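Putative transcriptional regulator protein, LacI family (Rhizobium etli, PDB 3MIZ) probably acts as a DNA-binding transcriptional repressor of the LacI family, its periplasmic-binding-protein-like core presumably responding to a small ligand. Local coordinates at residues I19-S24 with Y80-D85; Q37-A42 with L256-A261; E61-F66 with D72-V77; A261-D266 with G276-S281. One frame throughout, in Å; residues are numbered along the deposited sequence.

Contact 1 of 4, residues I19-S24 with Y80-D85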
# COMPACT_ATOMS: atom_id res chain seq x y z
N ILE A 19 -12.75 -3.66 13.17
CA ILE A 19 -12.12 -2.61 13.95
C ILE A 19 -10.63 -2.79 13.69
O ILE A 19 -10.05 -3.80 14.06
CB ILE A 19 -12.42 -2.75 15.46
CG1 ILE A 19 -13.92 -2.52 15.70
CG2 ILE A 19 -11.58 -1.74 16.27
CD1 ILE A 19 -14.34 -2.55 17.15
N THR A 20 -10.04 -1.82 13.01
CA THR A 20 -8.62 -1.91 12.72
C THR A 20 -7.88 -0.77 13.39
O THR A 20 -8.49 0.21 13.79
CB THR A 20 -8.36 -1.84 11.22
OG1 THR A 20 -6.96 -2.03 11.00
CG2 THR A 20 -8.78 -0.48 10.66
N ASP A 21 -6.56 -0.89 13.49
CA ASP A 21 -5.77 0.15 14.13
C ASP A 21 -5.10 1.17 13.22
O ASP A 21 -5.49 2.34 13.21
CB ASP A 21 -4.72 -0.46 15.08
CG ASP A 21 -3.89 -1.57 14.44
OD1 ASP A 21 -3.98 -1.79 13.21
OD2 ASP A 21 -3.13 -2.23 15.18
N TYR A 22 -4.12 0.75 12.42
CA TYR A 22 -3.38 1.70 11.60
C TYR A 22 -3.54 1.60 10.09
O TYR A 22 -2.58 1.81 9.35
CB TYR A 22 -1.90 1.59 11.94
CG TYR A 22 -1.63 1.69 13.42
CD1 TYR A 22 -1.74 2.91 14.09
CD2 TYR A 22 -1.29 0.56 14.16
CE1 TYR A 22 -1.52 3.00 15.47
CE2 TYR A 22 -1.07 0.64 15.54
CZ TYR A 22 -1.19 1.86 16.18
OH TYR A 22 -0.99 1.94 17.54
N VAL A 23 -4.75 1.31 9.63
CA VAL A 23 -5.01 1.17 8.20
C VAL A 23 -4.76 2.45 7.39
O VAL A 23 -4.37 2.37 6.22
CB VAL A 23 -6.46 0.68 7.95
CG1 VAL A 23 -7.45 1.80 8.19
CG2 VAL A 23 -6.59 0.13 6.54
N SER A 24 -4.95 3.61 8.00
CA SER A 24 -4.75 4.87 7.28
C SER A 24 -3.28 5.20 7.08
O SER A 24 -2.94 6.10 6.32
CB SER A 24 -5.44 6.03 8.01
OG SER A 24 -4.77 6.34 9.23
N TYR A 80 -0.25 -4.96 11.79
CA TYR A 80 0.89 -5.84 11.95
C TYR A 80 0.61 -6.71 13.16
O TYR A 80 -0.27 -6.41 13.97
CB TYR A 80 2.22 -5.07 12.14
CG TYR A 80 2.16 -3.90 13.10
CD1 TYR A 80 1.98 -2.60 12.63
CD2 TYR A 80 2.31 -4.10 14.47
CE1 TYR A 80 1.95 -1.52 13.50
CE2 TYR A 80 2.27 -3.02 15.35
CZ TYR A 80 2.10 -1.74 14.86
OH TYR A 80 2.09 -0.67 15.73
N ARG A 81 1.34 -7.81 13.27
CA ARG A 81 1.10 -8.74 14.36
C ARG A 81 1.30 -8.10 15.73
O ARG A 81 2.34 -7.52 16.01
CB ARG A 81 1.99 -9.95 14.18
CG ARG A 81 1.47 -11.17 14.88
CD ARG A 81 2.30 -12.37 14.49
NE ARG A 81 2.01 -13.51 15.34
CZ ARG A 81 2.65 -14.67 15.27
NH1 ARG A 81 3.62 -14.83 14.38
NH2 ARG A 81 2.33 -15.65 16.09
N ARG A 82 0.28 -8.23 16.58
CA ARG A 82 0.33 -7.64 17.92
C ARG A 82 -0.30 -8.57 18.95
O ARG A 82 -1.06 -9.48 18.61
CB ARG A 82 -0.45 -6.32 17.95
CG ARG A 82 0.07 -5.19 17.06
CD ARG A 82 -0.89 -4.01 17.11
NE ARG A 82 -1.13 -3.58 18.49
CZ ARG A 82 -2.14 -2.81 18.88
NH1 ARG A 82 -3.03 -2.37 17.99
NH2 ARG A 82 -2.27 -2.48 20.16
N ILE A 83 0.04 -8.33 20.21
CA ILE A 83 -0.54 -9.06 21.33
C ILE A 83 -1.25 -7.91 22.06
O ILE A 83 -0.59 -6.97 22.52
CB ILE A 83 0.52 -9.67 22.26
CG1 ILE A 83 1.33 -10.73 21.51
CG2 ILE A 83 -0.17 -10.34 23.45
CD1 ILE A 83 2.51 -11.28 22.33
N VAL A 84 -2.57 -7.97 22.13
CA VAL A 84 -3.33 -6.90 22.76
C VAL A 84 -4.76 -7.29 23.07
O VAL A 84 -5.38 -8.06 22.33
CB VAL A 84 -3.34 -5.64 21.87
CG1 VAL A 84 -3.89 -5.99 20.49
CG2 VAL A 84 -4.19 -4.54 22.50
N ASP A 85 -5.27 -6.76 24.18
CA ASP A 85 -6.65 -7.00 24.58
C ASP A 85 -7.47 -5.85 24.01
O ASP A 85 -7.12 -4.68 24.18
CB ASP A 85 -6.79 -6.98 26.11
CG ASP A 85 -6.62 -8.35 26.73
OD1 ASP A 85 -6.14 -9.28 26.04
OD2 ASP A 85 -6.97 -8.50 27.92
O HOH W 1 -0.87 -3.05 13.89

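Contact 2 of 4, residues Q37-A42 with L256-A261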
# COMPACT_ATOMS: atom_id res chain seq x y z
N GLN A 37 -13.93 -9.17 2.90
CA GLN A 37 -14.92 -8.67 1.95
C GLN A 37 -15.35 -9.75 0.96
O GLN A 37 -16.55 -9.93 0.72
CB GLN A 37 -14.39 -7.44 1.22
CG GLN A 37 -15.44 -6.67 0.42
CD GLN A 37 -16.40 -5.89 1.30
OE1 GLN A 37 -16.01 -4.95 1.98
NE2 GLN A 37 -17.68 -6.28 1.28
N ASP A 38 -14.39 -10.46 0.38
CA ASP A 38 -14.71 -11.53 -0.57
C ASP A 38 -15.62 -12.57 0.07
O ASP A 38 -16.61 -12.99 -0.53
CB ASP A 38 -13.44 -12.20 -1.09
CG ASP A 38 -12.79 -11.42 -2.22
OD1 ASP A 38 -13.25 -10.29 -2.49
OD2 ASP A 38 -11.82 -11.93 -2.82
N TRP A 39 -15.29 -12.99 1.28
CA TRP A 39 -16.12 -13.96 1.99
C TRP A 39 -17.51 -13.37 2.23
O TRP A 39 -18.53 -14.04 2.02
CB TRP A 39 -15.49 -14.33 3.33
CG TRP A 39 -16.30 -15.34 4.07
CD1 TRP A 39 -16.22 -16.70 3.96
CD2 TRP A 39 -17.39 -15.08 4.97
NE1 TRP A 39 -17.20 -17.29 4.72
CE2 TRP A 39 -17.93 -16.32 5.35
CE3 TRP A 39 -17.96 -13.90 5.48
CZ2 TRP A 39 -19.02 -16.43 6.21
CZ3 TRP A 39 -19.05 -14.01 6.34
CH2 TRP A 39 -19.57 -15.27 6.70
N ALA A 40 -17.55 -12.11 2.66
CA ALA A 40 -18.82 -11.44 2.94
C ALA A 40 -19.74 -11.39 1.72
O ALA A 40 -20.95 -11.62 1.83
CB ALA A 40 -18.55 -10.03 3.44
N ASN A 41 -19.17 -11.10 0.55
CA ASN A 41 -19.96 -11.04 -0.67
C ASN A 41 -20.54 -12.40 -1.04
O ASN A 41 -21.62 -12.48 -1.63
CB ASN A 41 -19.13 -10.50 -1.85
CG ASN A 41 -18.62 -9.09 -1.61
OD1 ASN A 41 -19.20 -8.32 -0.86
ND2 ASN A 41 -17.52 -8.74 -2.29
N ALA A 42 -19.84 -13.47 -0.68
CA ALA A 42 -20.30 -14.82 -0.98
C ALA A 42 -21.23 -15.38 0.08
O ALA A 42 -21.80 -16.45 -0.09
CB ALA A 42 -19.10 -15.74 -1.16
N LEU A 256 -6.30 -15.34 5.93
CA LEU A 256 -6.60 -14.98 7.32
C LEU A 256 -7.94 -14.27 7.39
O LEU A 256 -8.73 -14.51 8.30
CB LEU A 256 -5.52 -14.07 7.91
CG LEU A 256 -4.21 -14.72 8.35
CD1 LEU A 256 -3.19 -13.65 8.74
CD2 LEU A 256 -4.47 -15.65 9.52
N GLY A 257 -8.18 -13.39 6.42
CA GLY A 257 -9.43 -12.66 6.37
C GLY A 257 -10.61 -13.58 6.09
O GLY A 257 -11.62 -13.53 6.79
N ARG A 258 -10.48 -14.43 5.08
CA ARG A 258 -11.57 -15.35 4.75
C ARG A 258 -11.84 -16.31 5.91
O ARG A 258 -12.99 -16.53 6.29
CB ARG A 258 -11.23 -16.15 3.49
CG ARG A 258 -11.11 -15.32 2.23
CD ARG A 258 -10.93 -16.23 1.03
NE ARG A 258 -12.03 -17.19 0.93
CZ ARG A 258 -13.29 -16.84 0.66
NH1 ARG A 258 -13.60 -15.57 0.45
NH2 ARG A 258 -14.24 -17.77 0.61
N GLU A 259 -10.78 -16.89 6.47
CA GLU A 259 -10.94 -17.83 7.58
C GLU A 259 -11.53 -17.13 8.81
O GLU A 259 -12.42 -17.66 9.46
CB GLU A 259 -9.61 -18.48 7.95
CG GLU A 259 -9.14 -19.57 6.98
CD GLU A 259 -10.11 -20.74 6.91
OE1 GLU A 259 -10.49 -21.27 7.97
OE2 GLU A 259 -10.50 -21.12 5.79
N GLY A 260 -11.01 -15.95 9.12
CA GLY A 260 -11.49 -15.20 10.27
C GLY A 260 -12.97 -14.90 10.17
O GLY A 260 -13.71 -15.03 11.15
N ALA A 261 -13.41 -14.47 8.98
CA ALA A 261 -14.81 -14.14 8.76
C ALA A 261 -15.71 -15.36 8.94
O ALA A 261 -16.74 -15.28 9.61
CB ALA A 261 -14.99 -13.55 7.34

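Contact 3 of 4, residues E61-F66 with D72-V77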
# COMPACT_ATOMS: atom_id res chain seq x y z
N GLU A 61 -15.08 4.15 22.14
CA GLU A 61 -16.18 4.83 21.47
C GLU A 61 -16.64 4.06 20.23
O GLU A 61 -17.83 4.03 19.91
CB GLU A 61 -15.73 6.25 21.09
CG GLU A 61 -16.60 6.97 20.07
CD GLU A 61 -16.12 8.39 19.82
OE1 GLU A 61 -14.90 8.57 19.60
OE2 GLU A 61 -16.95 9.32 19.83
N ILE A 62 -15.70 3.42 19.54
CA ILE A 62 -16.05 2.66 18.34
C ILE A 62 -16.86 1.42 18.68
O ILE A 62 -17.80 1.07 17.96
CB ILE A 62 -14.80 2.25 17.54
CG1 ILE A 62 -14.19 3.50 16.89
CG2 ILE A 62 -15.16 1.20 16.48
CD1 ILE A 62 -12.88 3.27 16.19
N TRP A 63 -16.51 0.74 19.77
CA TRP A 63 -17.26 -0.44 20.18
C TRP A 63 -18.69 -0.03 20.53
O TRP A 63 -19.66 -0.72 20.19
CB TRP A 63 -16.62 -1.10 21.40
CG TRP A 63 -15.41 -1.92 21.08
CD1 TRP A 63 -14.10 -1.54 21.18
CD2 TRP A 63 -15.40 -3.28 20.62
NE1 TRP A 63 -13.27 -2.58 20.81
CE2 TRP A 63 -14.04 -3.66 20.47
CE3 TRP A 63 -16.40 -4.21 20.33
CZ2 TRP A 63 -13.67 -4.94 20.03
CZ3 TRP A 63 -16.03 -5.48 19.89
CH2 TRP A 63 -14.67 -5.83 19.75
N LYS A 64 -18.80 1.11 21.21
CA LYS A 64 -20.09 1.65 21.62
C LYS A 64 -20.90 1.93 20.36
O LYS A 64 -22.08 1.61 20.28
CB LYS A 64 -19.86 2.94 22.41
CG LYS A 64 -20.90 3.21 23.48
CD LYS A 64 -20.44 4.32 24.42
CE LYS A 64 -19.15 3.95 25.15
NZ LYS A 64 -19.30 2.73 26.00
N MSE A 65 -20.25 2.53 19.36
CA MSE A 65 -20.92 2.83 18.09
C MSE A 65 -21.43 1.56 17.43
O MSE A 65 -22.56 1.53 16.93
CB MSE A 65 -19.95 3.54 17.14
CG MSE A 65 -20.40 3.51 15.67
SE MSE A 65 -19.40 4.74 14.58
CE MSE A 65 -20.31 6.34 15.15
N PHE A 66 -20.61 0.51 17.40
CA PHE A 66 -21.04 -0.73 16.77
C PHE A 66 -22.23 -1.37 17.48
O PHE A 66 -23.12 -1.91 16.83
CB PHE A 66 -19.88 -1.73 16.68
CG PHE A 66 -18.97 -1.49 15.49
CD1 PHE A 66 -19.48 -0.95 14.31
CD2 PHE A 66 -17.63 -1.82 15.55
CE1 PHE A 66 -18.66 -0.76 13.20
CE2 PHE A 66 -16.80 -1.63 14.43
CZ PHE A 66 -17.32 -1.09 13.26
N ASP A 72 -23.61 -7.46 13.89
CA ASP A 72 -23.71 -8.86 14.31
C ASP A 72 -22.43 -9.41 14.93
O ASP A 72 -22.49 -10.25 15.83
CB ASP A 72 -24.11 -9.76 13.14
CG ASP A 72 -25.54 -9.55 12.70
OD1 ASP A 72 -26.34 -9.01 13.50
OD2 ASP A 72 -25.86 -9.93 11.55
N GLY A 73 -21.29 -8.94 14.45
CA GLY A 73 -20.02 -9.41 14.98
C GLY A 73 -18.89 -8.46 14.60
O GLY A 73 -19.06 -7.58 13.75
N VAL A 74 -17.73 -8.64 15.22
CA VAL A 74 -16.57 -7.80 14.95
C VAL A 74 -15.32 -8.59 14.61
O VAL A 74 -15.03 -9.61 15.23
CB VAL A 74 -16.21 -6.90 16.18
CG1 VAL A 74 -14.83 -6.26 15.98
CG2 VAL A 74 -17.25 -5.83 16.37
N LEU A 75 -14.59 -8.12 13.61
CA LEU A 75 -13.33 -8.73 13.26
C LEU A 75 -12.32 -7.68 13.70
O LEU A 75 -12.26 -6.59 13.14
CB LEU A 75 -13.26 -8.99 11.75
CG LEU A 75 -14.24 -10.08 11.33
CD1 LEU A 75 -14.39 -10.10 9.83
CD2 LEU A 75 -13.74 -11.43 11.86
N TYR A 76 -11.58 -8.00 14.75
CA TYR A 76 -10.57 -7.11 15.30
C TYR A 76 -9.30 -7.40 14.53
O TYR A 76 -8.66 -8.43 14.73
CB TYR A 76 -10.36 -7.45 16.77
CG TYR A 76 -9.68 -6.36 17.54
CD1 TYR A 76 -10.41 -5.27 18.00
CD2 TYR A 76 -8.32 -6.43 17.84
CE1 TYR A 76 -9.82 -4.27 18.74
CE2 TYR A 76 -7.71 -5.43 18.59
CZ TYR A 76 -8.48 -4.35 19.04
OH TYR A 76 -7.90 -3.36 19.79
N VAL A 77 -8.92 -6.48 13.65
CA VAL A 77 -7.76 -6.67 12.80
C VAL A 77 -6.65 -5.65 13.01
O VAL A 77 -6.88 -4.44 12.98
CB VAL A 77 -8.18 -6.62 11.30
CG1 VAL A 77 -7.00 -6.93 10.40
CG2 VAL A 77 -9.33 -7.58 11.07

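Contact 4 of 4, residues A261-D266 with G276-S281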
# COMPACT_ATOMS: atom_id res chain seq x y z
N ALA A 261 -13.41 -14.47 8.98
CA ALA A 261 -14.81 -14.14 8.76
C ALA A 261 -15.71 -15.36 8.94
O ALA A 261 -16.74 -15.28 9.61
CB ALA A 261 -14.99 -13.55 7.34
N LYS A 262 -15.33 -16.49 8.36
CA LYS A 262 -16.13 -17.71 8.49
C LYS A 262 -16.23 -18.10 9.96
O LYS A 262 -17.30 -18.45 10.46
CB LYS A 262 -15.52 -18.86 7.70
CG LYS A 262 -16.35 -20.14 7.78
CD LYS A 262 -15.67 -21.33 7.14
CE LYS A 262 -16.50 -22.59 7.35
NZ LYS A 262 -15.91 -23.78 6.68
N TRP A 263 -15.10 -18.03 10.65
CA TRP A 263 -15.03 -18.37 12.06
C TRP A 263 -15.99 -17.48 12.86
O TRP A 263 -16.72 -17.97 13.72
CB TRP A 263 -13.59 -18.20 12.55
CG TRP A 263 -13.25 -18.98 13.78
CD1 TRP A 263 -14.02 -19.93 14.40
CD2 TRP A 263 -12.02 -18.92 14.52
NE1 TRP A 263 -13.34 -20.46 15.47
CE2 TRP A 263 -12.11 -19.86 15.57
CE3 TRP A 263 -10.85 -18.17 14.39
CZ2 TRP A 263 -11.08 -20.07 16.49
CZ3 TRP A 263 -9.82 -18.37 15.31
CH2 TRP A 263 -9.94 -19.31 16.34
N LEU A 264 -15.99 -16.18 12.56
CA LEU A 264 -16.88 -15.26 13.26
C LEU A 264 -18.33 -15.64 12.96
O LEU A 264 -19.19 -15.61 13.85
CB LEU A 264 -16.64 -13.81 12.81
CG LEU A 264 -17.59 -12.75 13.40
CD1 LEU A 264 -17.46 -12.72 14.92
CD2 LEU A 264 -17.27 -11.38 12.82
N ASN A 265 -18.59 -15.99 11.71
CA ASN A 265 -19.94 -16.36 11.31
C ASN A 265 -20.45 -17.53 12.14
O ASN A 265 -21.58 -17.50 12.63
CB ASN A 265 -19.97 -16.72 9.82
CG ASN A 265 -21.39 -16.77 9.25
OD1 ASN A 265 -22.12 -15.78 9.29
ND2 ASN A 265 -21.77 -17.92 8.70
N ASP A 266 -19.61 -18.55 12.32
CA ASP A 266 -20.00 -19.72 13.11
C ASP A 266 -20.20 -19.37 14.58
O ASP A 266 -21.10 -19.88 15.23
CB ASP A 266 -18.96 -20.84 12.99
CG ASP A 266 -18.81 -21.36 11.57
OD1 ASP A 266 -19.80 -21.34 10.82
OD2 ASP A 266 -17.70 -21.79 11.21
N GLY A 276 -9.35 -20.66 21.52
CA GLY A 276 -7.93 -20.90 21.42
C GLY A 276 -7.36 -20.16 20.23
O GLY A 276 -8.04 -19.35 19.59
N SER A 277 -6.10 -20.44 19.92
CA SER A 277 -5.42 -19.78 18.82
C SER A 277 -5.12 -20.69 17.63
O SER A 277 -4.73 -21.84 17.80
CB SER A 277 -4.11 -19.17 19.33
OG SER A 277 -3.29 -18.73 18.26
N ARG A 278 -5.32 -20.15 16.44
CA ARG A 278 -5.03 -20.87 15.20
C ARG A 278 -3.88 -20.09 14.58
O ARG A 278 -3.87 -18.86 14.61
CB ARG A 278 -6.20 -20.82 14.23
CG ARG A 278 -7.43 -21.61 14.63
CD ARG A 278 -8.49 -21.43 13.58
NE ARG A 278 -9.69 -22.21 13.83
CZ ARG A 278 -10.74 -22.22 13.02
NH1 ARG A 278 -10.73 -21.49 11.91
NH2 ARG A 278 -11.79 -22.98 13.31
N VAL A 279 -2.90 -20.80 14.03
CA VAL A 279 -1.79 -20.12 13.39
C VAL A 279 -1.67 -20.68 11.98
O VAL A 279 -1.49 -21.88 11.80
CB VAL A 279 -0.47 -20.32 14.16
CG1 VAL A 279 0.62 -19.47 13.54
CG2 VAL A 279 -0.66 -19.92 15.62
N VAL A 280 -1.81 -19.81 10.99
CA VAL A 280 -1.74 -20.22 9.59
C VAL A 280 -0.33 -20.06 9.03
O VAL A 280 0.30 -19.01 9.18
CB VAL A 280 -2.73 -19.41 8.73
CG1 VAL A 280 -2.63 -19.83 7.27
CG2 VAL A 280 -4.15 -19.59 9.25
N SER A 281 0.17 -21.10 8.37
CA SER A 281 1.51 -21.08 7.80
C SER A 281 1.71 -20.04 6.71
O SER A 281 0.77 -19.58 6.07
CB SER A 281 1.85 -22.46 7.25
OG SER A 281 0.93 -22.83 6.23

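Contact 1 of 4, residues I19-S24 with Y80-D85
Y22 and Y80 set their rings almost parallel, but slid so far apart, 5.8 Å between centroids, that they barely overlap. The closest approach is CE2 of Y22 to OH of Y80, 3.4 Å. Beside this pair, D21 and R82 reach toward each other from opposite directions: NH1 of R82 donates a hydrogen to OD2 of D21 at 2.8 Å, a salt bridge with the carboxylate and guanidinium planes only 14° apart. OD2 takes it on its anti lone pair and lies at the edge of the guanidinium, near its plane. The bend in the arginine chain at chi3 (55°) brings NH1 round to the acid. All this happens just past strand 15-20, at the C-terminal end of the parallel sheet, where periplasmic-binding-protein-like domains usually bind ligands. D21 OD2 also accepts a hydrogen from a water whose O is 2.7 Å away, and that water in turn accepts from Y80 N. It sits 3.0 Å above the middle of the Y80 ring, so it bridges the two segments from over one face of the tyrosine. D21 OD1 is taken by the backbone N of Y22 at 2.7 Å and also by M79 N, which leaves the carboxylate firmly anchored.

Contact 2 of 4, residues Q37-A42 with L256-A261
W39 and A261 make the apolar half of this contact. The methyl of A261 presses on one face of the indole, 3.3 Å above its plane but displaced toward the rim, and comes nearest to CE3 of W39, 3.5 Å from A261 CB. The carbonyl oxygen of A261 lies over a face as well, 4.1 Å from CH2 of W39. A chi1 of -179°, which puts CG of W39 opposite its own backbone N, makes the indole reach off helix 30-42 and lie along helix 253-268, where it goes on to touch K262 and N265. The small alanine lets the flat ring come close, and the two helix axes approach to 8.5 Å with their N-to-C directions at 45°.

This helix pair belongs to the periplasmic-binding-protein-like fold of LacI regulators, in which the chain passes back and forth between two lobes; helix 253-268, late in the sequence, returns to pack beside the early helix 30-42.

The polar half is R258. Bent at chi3, it curls its guanidinium toward the backbone of the other helix, at 49° to the indole plane. NH1 of R258 is 3.2 Å from W39 N, but both are donors, so this is mere proximity; NH1 of R258 also lies 3.7 Å from D38 CB. As for charge, D38 OD2 stays 5.2 Å from R258 NH1, too far for a direct ion pair, though the opposite charges may still attract. That carboxylate oxygen is hydrogen-bonded instead to the hydroxyl of Y254, one turn earlier on the same helix as R258.

Contact 3 of 4, residues E61-F66 with D72-V77
V74 is the bump here, and the hollow it fills is the corner formed by W63 and F66, about one helical turn apart on helix 56-68. A chi1 of 168° turns both methyls of the valine to the helix. CG2 of V74 sits in that corner, 3.7 Å from CZ3 of W63 and, more loosely, 4.1 Å from CD2 of F66. CG1 of V74 settles against the next indole atom, W63 CH2, at 3.8 Å, so the far end of the six-membered ring bears on both branches of the valine.

Two residues further along the strand, Y76 lies on the same side of the indole plane as V74, further out past CZ2. The side chains of Y76 and W63 cross at about a right angle, with CD1 of Y76 3.9 Å from CZ2 of W63. The benzo end of the indole thus rests on V74 with Y76 alongside. NE1 of W63 is tied to the carboxylate of E59, a turn back in the same helix, which should restrain the ring's rotation. I19 of the neighbouring strand continues the apolar floor, touching W63, F66 and V74.

All four contacting residues are buried, and the helix runs roughly antiparallel to the strand, at 151°. This is the returning half of a beta-alpha-beta crossover, in which helix 56-68 covers one face of the parallel sheet and the chain then re-enters it as strand 73-78, as in Rossmann-like folds.

Contact 4 of 4, residues A261-D266 with G276-S281
R278 lays its guanidinium flat on the indole of W263, joining helix 253-268 to strand 277-285 next in the chain, within the periplasmic-binding-protein-like fold. The two planes differ by only 6° and their centres are 3.8 Å apart, a true stack. The side chains come from opposite directions and slide past one another, so the arginine is laid lengthwise across the ring system. Its charged end sits over the five-membered ring: CZ of R278 is 3.8 Å from that ring's centroid and 13° off the normal, a cation-pi contact. Further back, CD of R278 stands above the six-membered ring, 3.9 Å from its centroid, adding a CH-pi contact. The extended chain from CG to NE is what lets both be made at once.

E259, one turn before W263 on the helix, offers the guanidinium only a long, weak ion pair through NH1. The strand itself is held by backbone bonds from R278 to S110 and E112 in strand 110-113, and I111 of that strand also packs against W263. G276 approaches the indole differently from the arginine, at the edge and near the ring plane, with its carbonyl O 3.8 Å from CH2 of W263.

In the fold
All four contacts lie in one lobe of the two-lobed molecule. Contacts 1 and 3, with centres 13 Å apart, share the parallel sheet: strands 15-20 and 73-78 are neighbours there, and I19 bonds through its backbone to L75 and V77. Contact 3 falls between the two segments of contact 1 along the chain. Contacts 2 and 4 follow helix 253-268, share A261 and lie 11 Å apart. Leucines L75 and L264 connect contact 3 to contact 4, while L75 also reaches A261 and G260. The early and late parts of the sequence are thus built into a single lobe, and contacts 1, 2 and 3 also border the second subunit.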